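Local coordinates for chitinase (Thermococcus chitonophagus, PDB 5XSW), which probably cleaves internal linkages of chitin as an endochitinase, this chain being the C-terminal part, in which a beta-rich region precedes a helical, glycan-binding domain, at residues Val6-Asp11 / Asn94-Asn99; Tyr104-Ser109 / Glu303-Tyr308; Lys226-Ile231 / Tyr237-Gln242. All blocks are in the same frame, centred on the assembly; numbering follows the deposited sequence.

Interaction 1 (Val6-Asp11 / Asn94-Asn99)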
loop_
_atom_site.group_PDB
_atom_site.type_symbol
_atom_site.label_atom_id
_atom_site.label_comp_id
_atom_site.label_asym_id
_atom_site.label_seq_id
_atom_site.Cartn_x
_atom_site.Cartn_y
_atom_site.Cartn_z
ATOM N N VAL A 6 -30.598 28.042 17.616
ATOM C CA VAL A 6 -31.782 28.053 16.755
ATOM C C VAL A 6 -32.975 28.647 17.543
ATOM O O VAL A 6 -33.756 29.469 17.044
ATOM C CB VAL A 6 -32.142 26.661 16.269
ATOM C CG1 VAL A 6 -33.543 26.666 15.649
ATOM C CG2 VAL A 6 -31.085 26.174 15.270
ATOM N N SER A 7 -33.071 28.231 18.792
ATOM C CA SER A 7 -34.118 28.712 19.667
ATOM C C SER A 7 -33.788 28.424 21.114
ATOM O O SER A 7 -33.099 27.446 21.425
ATOM C CB SER A 7 -35.447 28.051 19.285
ATOM O OG SER A 7 -35.398 26.664 19.576
ATOM N N GLU A 8 -34.283 29.290 22.003
ATOM C CA GLU A 8 -34.307 28.989 23.423
ATOM C C GLU A 8 -35.771 29.135 23.855
ATOM O O GLU A 8 -36.319 30.235 23.813
ATOM C CB GLU A 8 -33.378 29.905 24.239
ATOM C CG GLU A 8 -33.501 29.584 25.782
ATOM C CD GLU A 8 -32.452 30.242 26.664
ATOM O OE1 GLU A 8 -31.593 30.993 26.147
ATOM O OE2 GLU A 8 -32.491 30.014 27.899
ATOM N N THR A 9 -36.392 28.014 24.221
ATOM C CA THR A 9 -37.832 27.929 24.468
ATOM C C THR A 9 -38.092 27.067 25.677
ATOM O O THR A 9 -37.819 25.860 25.656
ATOM C CB THR A 9 -38.588 27.308 23.306
ATOM O OG1 THR A 9 -38.235 27.970 22.084
ATOM C CG2 THR A 9 -40.096 27.414 23.553
ATOM N N GLY A 10 -38.624 27.661 26.738
ATOM C CA GLY A 10 -38.647 26.944 27.996
ATOM C C GLY A 10 -37.223 26.792 28.491
ATOM O O GLY A 10 -36.414 27.723 28.384
ATOM N N ASP A 11 -36.930 25.634 29.065
ATOM C CA ASP A 11 -35.579 25.305 29.479
ATOM C C ASP A 11 -34.810 24.550 28.352
ATOM O O ASP A 11 -33.722 24.019 28.576
ATOM C CB ASP A 11 -35.614 24.477 30.768
ATOM C CG ASP A 11 -36.252 23.098 30.577
ATOM O OD1 ASP A 11 -37.045 22.897 29.624
ATOM O OD2 ASP A 11 -35.961 22.207 31.408
ATOM N N ASN A 94 -23.106 27.783 32.822
ATOM C CA ASN A 94 -22.563 27.969 31.452
ATOM C C ASN A 94 -23.231 26.962 30.561
ATOM O O ASN A 94 -22.601 25.999 30.143
ATOM C CB ASN A 94 -21.048 27.781 31.472
ATOM C CG ASN A 94 -20.315 28.566 30.369
ATOM O OD1 ASN A 94 -20.894 29.085 29.378
ATOM N ND2 ASN A 94 -19.042 28.676 30.573
ATOM N N PRO A 95 -24.536 27.124 30.357
ATOM C CA PRO A 95 -25.359 26.084 29.737
ATOM C C PRO A 95 -25.300 26.073 28.190
ATOM O O PRO A 95 -25.491 25.022 27.587
ATOM C CB PRO A 95 -26.764 26.455 30.199
ATOM C CG PRO A 95 -26.698 27.978 30.280
ATOM C CD PRO A 95 -25.350 28.253 30.848
ATOM N N TYR A 96 -25.114 27.229 27.561
ATOM C CA TYR A 96 -24.999 27.274 26.091
ATOM C C TYR A 96 -23.704 26.566 25.584
ATOM O O TYR A 96 -22.607 26.834 26.090
ATOM C CB TYR A 96 -25.024 28.715 25.579
ATOM C CG TYR A 96 -26.239 29.483 26.043
ATOM C CD1 TYR A 96 -27.482 29.238 25.497
ATOM C CD2 TYR A 96 -26.136 30.449 27.047
ATOM C CE1 TYR A 96 -28.611 29.928 25.930
ATOM C CE2 TYR A 96 -27.257 31.154 27.477
ATOM C CZ TYR A 96 -28.489 30.885 26.922
ATOM O OH TYR A 96 -29.610 31.563 27.338
ATOM N N PRO A 97 -23.852 25.660 24.603
ATOM C CA PRO A 97 -22.694 24.972 23.970
ATOM C C PRO A 97 -21.620 25.974 23.592
ATOM O O PRO A 97 -21.902 26.910 22.861
ATOM C CB PRO A 97 -23.317 24.325 22.718
ATOM C CG PRO A 97 -24.732 23.969 23.177
ATOM C CD PRO A 97 -25.143 25.167 24.077
ATOM N N HIS A 98 -20.419 25.819 24.131
ATOM C CA HIS A 98 -19.362 26.792 23.865
ATOM C C HIS A 98 -18.008 26.070 23.779
ATOM O O HIS A 98 -17.893 24.884 24.120
ATOM C CB HIS A 98 -19.296 27.880 24.980
ATOM C CG HIS A 98 -19.118 27.298 26.341
ATOM N ND1 HIS A 98 -20.169 26.751 27.048
ATOM C CD2 HIS A 98 -18.023 27.172 27.132
ATOM C CE1 HIS A 98 -19.724 26.277 28.202
ATOM N NE2 HIS A 98 -18.428 26.532 28.283
ATOM N N ASN A 99 -16.980 26.824 23.403
ATOM C CA ASN A 99 -15.648 26.275 23.237
ATOM C C ASN A 99 -15.649 25.014 22.320
ATOM O O ASN A 99 -15.123 23.961 22.688
ATOM C CB ASN A 99 -15.043 25.908 24.573
ATOM C CG ASN A 99 -13.554 25.756 24.477
ATOM O OD1 ASN A 99 -12.904 26.341 23.574
ATOM N ND2 ASN A 99 -12.990 24.955 25.369
#

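Interaction 2 (Tyr104-Ser109 / Glu303-Tyr308)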
loop_
_atom_site.group_PDB
_atom_site.type_symbol
_atom_site.label_atom_id
_atom_site.label_comp_id
_atom_site.label_asym_id
_atom_site.label_seq_id
_atom_site.Cartn_x
_atom_site.Cartn_y
_atom_site.Cartn_z
ATOM N N TYR A 104 -8.784 17.149 14.550
ATOM C CA TYR A 104 -8.432 16.354 13.348
ATOM C C TYR A 104 -7.812 15.042 13.760
ATOM O O TYR A 104 -7.266 14.881 14.887
ATOM C CB TYR A 104 -7.451 17.086 12.458
ATOM C CG TYR A 104 -7.987 18.354 11.929
ATOM C CD1 TYR A 104 -9.127 18.362 11.134
ATOM C CD2 TYR A 104 -7.377 19.562 12.254
ATOM C CE1 TYR A 104 -9.631 19.545 10.650
ATOM C CE2 TYR A 104 -7.874 20.757 11.773
ATOM C CZ TYR A 104 -8.999 20.736 10.972
ATOM O OH TYR A 104 -9.506 21.908 10.499
ATOM N N LEU A 105 -7.819 14.093 12.836
ATOM C CA LEU A 105 -7.219 12.803 13.144
ATOM C C LEU A 105 -5.701 12.923 12.903
ATOM O O LEU A 105 -5.173 12.534 11.848
ATOM C CB LEU A 105 -7.865 11.728 12.256
ATOM C CG LEU A 105 -7.508 10.291 12.515
ATOM C CD1 LEU A 105 -7.824 9.874 13.949
ATOM C CD2 LEU A 105 -8.331 9.499 11.495
ATOM N N ARG A 106 -5.001 13.457 13.888
ATOM C CA ARG A 106 -3.617 13.929 13.742
ATOM C C ARG A 106 -3.209 14.400 15.137
ATOM O O ARG A 106 -4.007 15.112 15.751
ATOM C CB ARG A 106 -3.547 15.054 12.744
ATOM C CG ARG A 106 -2.170 15.232 12.075
ATOM C CD ARG A 106 -1.231 16.178 12.814
ATOM N NE ARG A 106 0.073 16.295 12.135
ATOM C CZ ARG A 106 0.603 17.432 11.682
ATOM N NH1 ARG A 106 -0.016 18.608 11.884
ATOM N NH2 ARG A 106 1.812 17.405 11.093
ATOM N N GLY A 107 -2.042 13.985 15.650
ATOM C CA GLY A 107 -1.680 14.298 17.030
ATOM C C GLY A 107 -1.427 15.775 17.115
ATOM O O GLY A 107 -0.550 16.294 16.430
ATOM N N GLU A 108 -2.184 16.461 17.963
ATOM C CA GLU A 108 -2.047 17.915 18.101
ATOM C C GLU A 108 -0.676 18.308 18.699
ATOM O O GLU A 108 -0.178 19.394 18.467
ATOM C CB GLU A 108 -3.222 18.436 18.983
ATOM C CG GLU A 108 -4.586 18.231 18.282
ATOM C CD GLU A 108 -5.815 18.578 19.146
ATOM O OE1 GLU A 108 -5.621 18.900 20.331
ATOM O OE2 GLU A 108 -6.963 18.505 18.635
ATOM N N SER A 109 -0.059 17.418 19.459
ATOM C CA SER A 109 1.199 17.759 20.129
ATOM C C SER A 109 2.478 17.263 19.420
ATOM O O SER A 109 3.564 17.167 20.019
ATOM C CB SER A 109 1.155 17.194 21.543
ATOM O OG SER A 109 1.194 15.782 21.505
ATOM N N GLU A 303 4.744 6.751 9.931
ATOM C CA GLU A 303 4.677 5.914 11.115
ATOM C C GLU A 303 4.534 6.776 12.366
ATOM O O GLU A 303 3.689 6.520 13.205
ATOM C CB GLU A 303 5.943 5.079 11.249
ATOM C CG GLU A 303 6.279 4.192 10.068
ATOM C CD GLU A 303 7.627 3.530 10.230
ATOM O OE1 GLU A 303 7.957 3.158 11.361
ATOM O OE2 GLU A 303 8.356 3.398 9.241
ATOM N N ARG A 304 5.346 7.822 12.447
ATOM C CA ARG A 304 5.348 8.707 13.595
ATOM C C ARG A 304 4.026 9.432 13.737
ATOM O O ARG A 304 3.482 9.506 14.820
ATOM C CB ARG A 304 6.490 9.713 13.484
ATOM C CG ARG A 304 6.762 10.505 14.748
ATOM C CD ARG A 304 8.178 11.040 14.755
ATOM N NE ARG A 304 8.480 11.906 15.886
ATOM C CZ ARG A 304 8.330 13.222 15.882
ATOM N NH1 ARG A 304 7.854 13.841 14.818
ATOM N NH2 ARG A 304 8.648 13.921 16.953
ATOM N N GLU A 305 3.508 9.927 12.621
ATOM C CA GLU A 305 2.206 10.589 12.579
ATOM C C GLU A 305 1.088 9.649 12.989
ATOM O O GLU A 305 0.121 10.065 13.680
ATOM C CB GLU A 305 1.891 11.186 11.191
ATOM C CG GLU A 305 2.787 12.440 10.764
ATOM C CD GLU A 305 2.210 13.814 11.209
ATOM O OE1 GLU A 305 1.121 13.815 11.829
ATOM O OE2 GLU A 305 2.804 14.891 10.860
ATOM N N LEU A 306 1.177 8.387 12.570
ATOM C CA LEU A 306 0.124 7.422 12.907
ATOM C C LEU A 306 0.127 7.158 14.447
ATOM O O LEU A 306 -0.945 7.061 15.087
ATOM C CB LEU A 306 0.349 6.081 12.172
ATOM C CG LEU A 306 -0.616 4.964 12.511
ATOM C CD1 LEU A 306 -2.039 5.282 12.087
ATOM C CD2 LEU A 306 -0.102 3.680 11.789
ATOM N N LEU A 307 1.313 6.963 15.002
ATOM C CA LEU A 307 1.438 6.736 16.441
ATOM C C LEU A 307 0.821 7.931 17.192
ATOM O O LEU A 307 -0.021 7.769 18.086
ATOM C CB LEU A 307 2.886 6.519 16.821
ATOM C CG LEU A 307 3.372 5.084 16.461
ATOM C CD1 LEU A 307 4.871 4.918 16.476
ATOM C CD2 LEU A 307 2.713 3.958 17.310
ATOM N N TYR A 308 1.254 9.122 16.840
ATOM C CA TYR A 308 0.718 10.326 17.479
ATOM C C TYR A 308 -0.775 10.427 17.344
ATOM O O TYR A 308 -1.447 10.827 18.312
ATOM C CB TYR A 308 1.342 11.589 16.884
ATOM C CG TYR A 308 2.613 12.101 17.583
ATOM C CD1 TYR A 308 2.520 12.885 18.762
ATOM C CD2 TYR A 308 3.863 11.902 17.026
ATOM C CE1 TYR A 308 3.670 13.416 19.377
ATOM C CE2 TYR A 308 5.038 12.446 17.609
ATOM C CZ TYR A 308 4.897 13.221 18.815
ATOM O OH TYR A 308 6.016 13.764 19.404
HETATM O O HOH W 1 -0.434 12.586 13.841
#

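Interaction 3 (Lys226-Ile231 / Tyr237-Gln242). With NAG (2-acetamido-2-deoxy-beta-D-glucopyranose), chain C; PO4 (phosphate ion), chain F.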
loop_
_atom_site.group_PDB
_atom_site.type_symbol
_atom_site.label_atom_id
_atom_site.label_comp_id
_atom_site.label_asym_id
_atom_site.label_seq_id
_atom_site.Cartn_x
_atom_site.Cartn_y
_atom_site.Cartn_z
ATOM N N LYS A 226 31.518 -8.801 -3.591
ATOM C CA LYS A 226 31.438 -8.294 -4.942
ATOM C C LYS A 226 30.438 -7.145 -5.037
ATOM O O LYS A 226 29.349 -7.142 -4.416
ATOM C CB LYS A 226 31.062 -9.412 -5.911
ATOM C CG LYS A 226 31.930 -10.673 -5.755
ATOM C CD LYS A 226 31.502 -11.776 -6.725
ATOM C CE LYS A 226 32.401 -13.000 -6.614
ATOM N NZ LYS A 226 32.020 -14.048 -7.608
ATOM N N GLY A 227 30.845 -6.149 -5.801
ATOM C CA GLY A 227 30.037 -4.978 -6.044
ATOM C C GLY A 227 30.753 -4.118 -7.062
ATOM O O GLY A 227 31.762 -4.543 -7.661
ATOM N N TYR A 228 30.195 -2.931 -7.295
ATOM C CA TYR A 228 30.796 -1.986 -8.182
ATOM C C TYR A 228 32.085 -1.546 -7.494
ATOM O O TYR A 228 32.143 -1.485 -6.279
ATOM C CB TYR A 228 29.820 -0.805 -8.460
ATOM C CG TYR A 228 28.555 -1.340 -9.103
ATOM C CD1 TYR A 228 28.525 -1.634 -10.475
ATOM C CD2 TYR A 228 27.425 -1.626 -8.345
ATOM C CE1 TYR A 228 27.385 -2.165 -11.085
ATOM C CE2 TYR A 228 26.240 -2.156 -8.936
ATOM C CZ TYR A 228 26.245 -2.423 -10.314
ATOM O OH TYR A 228 25.151 -2.945 -10.912
ATOM N N LYS A 229 33.115 -1.251 -8.274
ATOM C CA LYS A 229 34.379 -0.746 -7.736
ATOM C C LYS A 229 34.295 0.758 -7.581
ATOM O O LYS A 229 33.895 1.472 -8.496
ATOM C CB LYS A 229 35.555 -1.050 -8.674
ATOM C CG LYS A 229 35.563 -2.441 -9.181
ATOM C CD LYS A 229 35.612 -3.392 -8.059
ATOM C CE LYS A 229 36.158 -4.705 -8.621
ATOM N NZ LYS A 229 35.338 -5.176 -9.762
ATOM N N VAL A 230 34.642 1.244 -6.407
ATOM C CA VAL A 230 34.658 2.669 -6.176
ATOM C C VAL A 230 36.056 2.951 -5.600
ATOM O O VAL A 230 36.494 2.293 -4.630
ATOM C CB VAL A 230 33.552 3.085 -5.197
ATOM C CG1 VAL A 230 33.663 4.595 -4.876
ATOM C CG2 VAL A 230 32.171 2.778 -5.802
ATOM N N ILE A 231 36.786 3.882 -6.203
ATOM C CA ILE A 231 38.111 4.206 -5.674
ATOM C C ILE A 231 37.964 5.468 -4.827
ATOM O O ILE A 231 37.521 6.500 -5.335
ATOM C CB ILE A 231 39.165 4.506 -6.810
ATOM C CG1 ILE A 231 39.230 3.389 -7.863
ATOM C CG2 ILE A 231 40.555 4.839 -6.242
ATOM C CD1 ILE A 231 39.426 2.064 -7.321
ATOM N N TYR A 237 37.371 0.181 -3.096
ATOM C CA TYR A 237 36.242 -0.351 -2.279
ATOM C C TYR A 237 35.224 -1.078 -3.191
ATOM O O TYR A 237 35.173 -0.802 -4.390
ATOM C CB TYR A 237 35.532 0.776 -1.531
ATOM C CG TYR A 237 36.324 1.436 -0.401
ATOM C CD1 TYR A 237 37.221 2.468 -0.667
ATOM C CD2 TYR A 237 36.213 0.991 0.897
ATOM C CE1 TYR A 237 37.948 3.064 0.340
ATOM C CE2 TYR A 237 36.914 1.584 1.929
ATOM C CZ TYR A 237 37.785 2.614 1.636
ATOM O OH TYR A 237 38.491 3.203 2.629
ATOM N N TYR A 238 34.407 -1.975 -2.607
ATOM C CA TYR A 238 33.279 -2.556 -3.311
ATOM C C TYR A 238 31.998 -1.906 -2.819
ATOM O O TYR A 238 31.849 -1.667 -1.620
ATOM C CB TYR A 238 33.241 -4.108 -3.087
ATOM C CG TYR A 238 34.599 -4.684 -3.408
ATOM C CD1 TYR A 238 35.061 -4.723 -4.733
ATOM C CD2 TYR A 238 35.476 -5.088 -2.385
ATOM C CE1 TYR A 238 36.394 -5.213 -5.035
ATOM C CE2 TYR A 238 36.796 -5.557 -2.671
ATOM C CZ TYR A 238 37.238 -5.623 -3.997
ATOM O OH TYR A 238 38.508 -6.099 -4.255
ATOM N N TRP A 239 31.111 -1.645 -3.750
ATOM C CA TRP A 239 29.786 -1.045 -3.460
ATOM C C TRP A 239 28.729 -2.118 -3.732
ATOM O O TRP A 239 28.312 -2.252 -4.854
ATOM C CB TRP A 239 29.544 0.157 -4.395
ATOM C CG TRP A 239 28.323 0.998 -4.049
ATOM C CD1 TRP A 239 27.686 1.050 -2.842
ATOM C CD2 TRP A 239 27.642 1.910 -4.909
ATOM N NE1 TRP A 239 26.640 1.933 -2.907
ATOM C CE2 TRP A 239 26.599 2.492 -4.158
ATOM C CE3 TRP A 239 27.820 2.301 -6.237
ATOM C CZ2 TRP A 239 25.699 3.426 -4.701
ATOM C CZ3 TRP A 239 26.935 3.255 -6.795
ATOM C CH2 TRP A 239 25.873 3.802 -6.015
ATOM N N PRO A 240 28.326 -2.886 -2.706
ATOM C CA PRO A 240 27.472 -4.077 -2.931
ATOM C C PRO A 240 25.998 -3.751 -3.105
ATOM O O PRO A 240 25.134 -4.545 -2.735
ATOM C CB PRO A 240 27.698 -4.931 -1.644
ATOM C CG PRO A 240 28.954 -4.278 -0.920
ATOM C CD PRO A 240 28.788 -2.777 -1.301
ATOM N N VAL A 241 25.699 -2.571 -3.628
ATOM C CA VAL A 241 24.324 -2.187 -3.892
ATOM C C VAL A 241 23.696 -3.001 -5.059
ATOM O O VAL A 241 24.361 -3.292 -6.069
ATOM C CB VAL A 241 24.279 -0.673 -4.208
ATOM C CG1 VAL A 241 25.086 -0.357 -5.484
ATOM C CG2 VAL A 241 22.825 -0.179 -4.441
ATOM N N GLN A 242 22.417 -3.368 -4.972
ATOM C CA GLN A 242 21.710 -3.854 -6.184
ATOM C C GLN A 242 21.106 -2.626 -6.798
ATOM O O GLN A 242 19.989 -2.211 -6.433
ATOM C CB GLN A 242 20.626 -4.917 -5.857
ATOM C CG GLN A 242 21.251 -6.157 -5.219
ATOM C CD GLN A 242 20.230 -7.184 -4.680
ATOM O OE1 GLN A 242 19.063 -7.219 -5.084
ATOM N NE2 GLN A 242 20.686 -8.010 -3.778
HETATM C C1 NAG C . 18.046 -6.571 2.792
HETATM C C2 NAG C . 17.029 -6.513 1.718
HETATM C C3 NAG C . 15.826 -5.684 2.140
HETATM C C4 NAG C . 15.259 -6.119 3.458
HETATM C C5 NAG C . 16.336 -6.100 4.464
HETATM C C6 NAG C . 15.780 -6.612 5.766
HETATM C C7 NAG C . 17.599 -6.570 -0.750
HETATM C C8 NAG C . 18.244 -5.867 -1.973
HETATM N N2 NAG C . 17.649 -5.935 0.506
HETATM O O3 NAG C . 14.771 -5.714 1.155
HETATM O O4 NAG C . 14.301 -5.155 3.945
HETATM O O5 NAG C . 17.444 -6.985 4.071
HETATM O O6 NAG C . 16.934 -6.660 6.596
HETATM O O7 NAG C . 17.015 -7.658 -0.819
HETATM P P PO4 F . 22.006 -4.853 -9.885
HETATM O O1 PO4 F . 21.993 -4.863 -11.418
HETATM O O2 PO4 F . 23.229 -3.963 -9.397
HETATM O O3 PO4 F . 22.296 -6.232 -9.381
HETATM O O4 PO4 F . 20.606 -4.423 -9.340
#

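Interaction 1 (Val6-Asp11 / Asn94-Asn99)
Glu8 and Tyr96 carry this contact by themselves, their side chains crossing at about a right angle while Glu8 CA and Tyr96 CA are 9.8 Å apart. With CG anti to the backbone N (chi1 177°) and the chain extended beyond it, Glu8 projects its carboxylate to the far end of the tyrosine ring. The close part of the contact is here: Tyr96 OH donates a hydrogen bond to Glu8 OE1 at 2.4 Å, very short, so the exact length is doubtful. OE1 lies in the plane of the ring at its edge, and the carboxylate plane is turned 69° from it. The second oxygen, Glu8 OE2, is 3.3 Å from Tyr96 OH at a poor angle. Lys90 bridges the pair, salt-bridged to Glu8 OE2 and hydrogen-bonded to Tyr96 OH, and its positive charge probably offsets that of the carboxylate. Support comes from within 94-99. Pro95 CG rests 4.1 Å above one face of Tyr96, offset toward the rim, and His98 ND1 donates a nearly straight bond to Tyr96 O (2.6 Å, 172°), tying down the backbone next to the tyrosine; Pro95 and Pro97 are buried. The other side is loose, for Glu8 and Tyr96 both remain partly exposed. The pair bridges two antiparallel sheets of the beta domain at the start of this chain. Glu8 is on strand 3-9, an outermost strand of one sheet, which pairs with strand 12-21 and has a classic beta bulge where Val6 and Ser7 both face Thr14. Tyr96 precedes strand 98-104, which pairs with strand 32-41 in the other sheet, while its side chain touches Ile13 and Pro97 packs on Val15, Phe40 and Ile88.

Interaction 2 (Tyr104-Ser109 / Glu303-Tyr308)
On helix 288-311 the first residue of 303-308 to meet the loop is Glu305, which Arg106 grips side-on with two nitrogens. Just before it, Arg304 lays its guanidinium against the ring of Tyr308, whose CE2 is 3.7 Å above the guanidinium centre. At Glu305 itself, Arg106 NE donates to Glu305 OE1 and Arg106 NH2 to Glu305 OE2, both at 2.7 Å and nearly straight. Each oxygen offers its syn lone pair, and the guanidinium and carboxylate planes are only 9° apart, so the two groups form a flat, paired salt bridge. Glu305 bends sharply at chi2 (-89°), which swings its carboxylate round to the loop. OE2 accepts a further bond from Tyr112 OH, and OE1 one from a water that also bonds Glu305 O and accepts from Gly107 N at 2.8 Å. The buried carboxylate thus has partners on both oxygens, and its rotation is fixed. Arg106 NH2 also bonds a glycerol, probably from the crystallisation liquor. Segment 104-109 is the connection that leaves strand 98-104, the last of the beta domain at the start of this chain, through an inverse gamma turn centred on Leu105, and the contact docks it on a long helix of the helical domain. Leu306 and Leu307 face helices 327-338 and 340-346 instead. Tyr308, one turn beyond Glu305, meets Gly107 and Ser109. Gly107 CA lies 3.7 Å from Tyr308 O and 4.1 Å from Tyr308 CB; a side chain on Gly107 would collide with that CB. Farther out, Tyr308 CE1 is 3.8 Å from Ser109 O, an oxygen that accepts from the side-chain amide of Asn316, whose OD1 bonds Tyr308 OH.

Interaction 3 (Lys226-Ile231 / Tyr237-Gln242)
Tyr228 and Trp239 face each other as a hydrogen-bonded antiparallel pair, and much of the fit gathers round the tryptophan. Trp239 CB sits in the notch that Val230 CG2 (4.0 Å) and Tyr228 CB (4.2 Å) make. Val241 CG1, swung in between its backbone N and carbonyl carbon (chi1 63°), lies 3.4 Å above the centre of the indole face and fills the angle between Trp239 and the Tyr228 ring, touching Tyr228 CD2 at 3.9 Å. Trp182 meets the indole edge-to-face. Strands 228-232 and 235-239 form a beta hairpin, with Val230-Tyr237 as its second hydrogen-bonded pair; Trp239 N to Tyr228 O is short and in the carbonyl plane, whereas Tyr228 N reaches Trp239 O from above that plane. Beside that end Gly227 nestles into the bend before Pro240, its CA 3.4 Å from Trp239 O, where a CB would clash. On the other face, Lys229 folds at chi2 and chi4 and runs alongside Tyr238, its CD 3.6 Å from Tyr238 CE1 at the ring edge. Beyond the hairpin Tyr228 OH donates to O2 of a phosphate ion, probably from the crystallisation liquor (2.7 Å); O2 lies in the ring plane, and the ion also bonds Ile243 N and Asp244 N. Replacing Tyr228 with an alanine would probably leave Val241 CG1 without the ring beside it and the phosphate without its hydroxyl donor. Gln242 belongs to the glycan pocket, where its OE1 only approaches the acetyl methyl C8 of a bound NAG (3.5 Å), while Glu213, Gln251 and, from the second subunit, Arg338 hydrogen-bond the sugar.

From the N terminus, interaction 1 closes first: strand 3-9 meets the turn before strand 98-104 after 82 residues rich in strand and without helix, joining the two sheets of the beta domain. Five residues past Asn99, the chain enters interaction 2, which joins the exit of that domain to helix 288-311 and closes a loop of 193 residues. Nested inside this loop is interaction 3, a local hairpin closure that leads into the glycan pocket at Gln242. None cross. Centres of interactions 1 and 2 are about 33 Å apart, those of 2 and 3 about 40 Å; interactions 1 and 3 lie on opposite sides of the chain's centre, about 73 Å between centres.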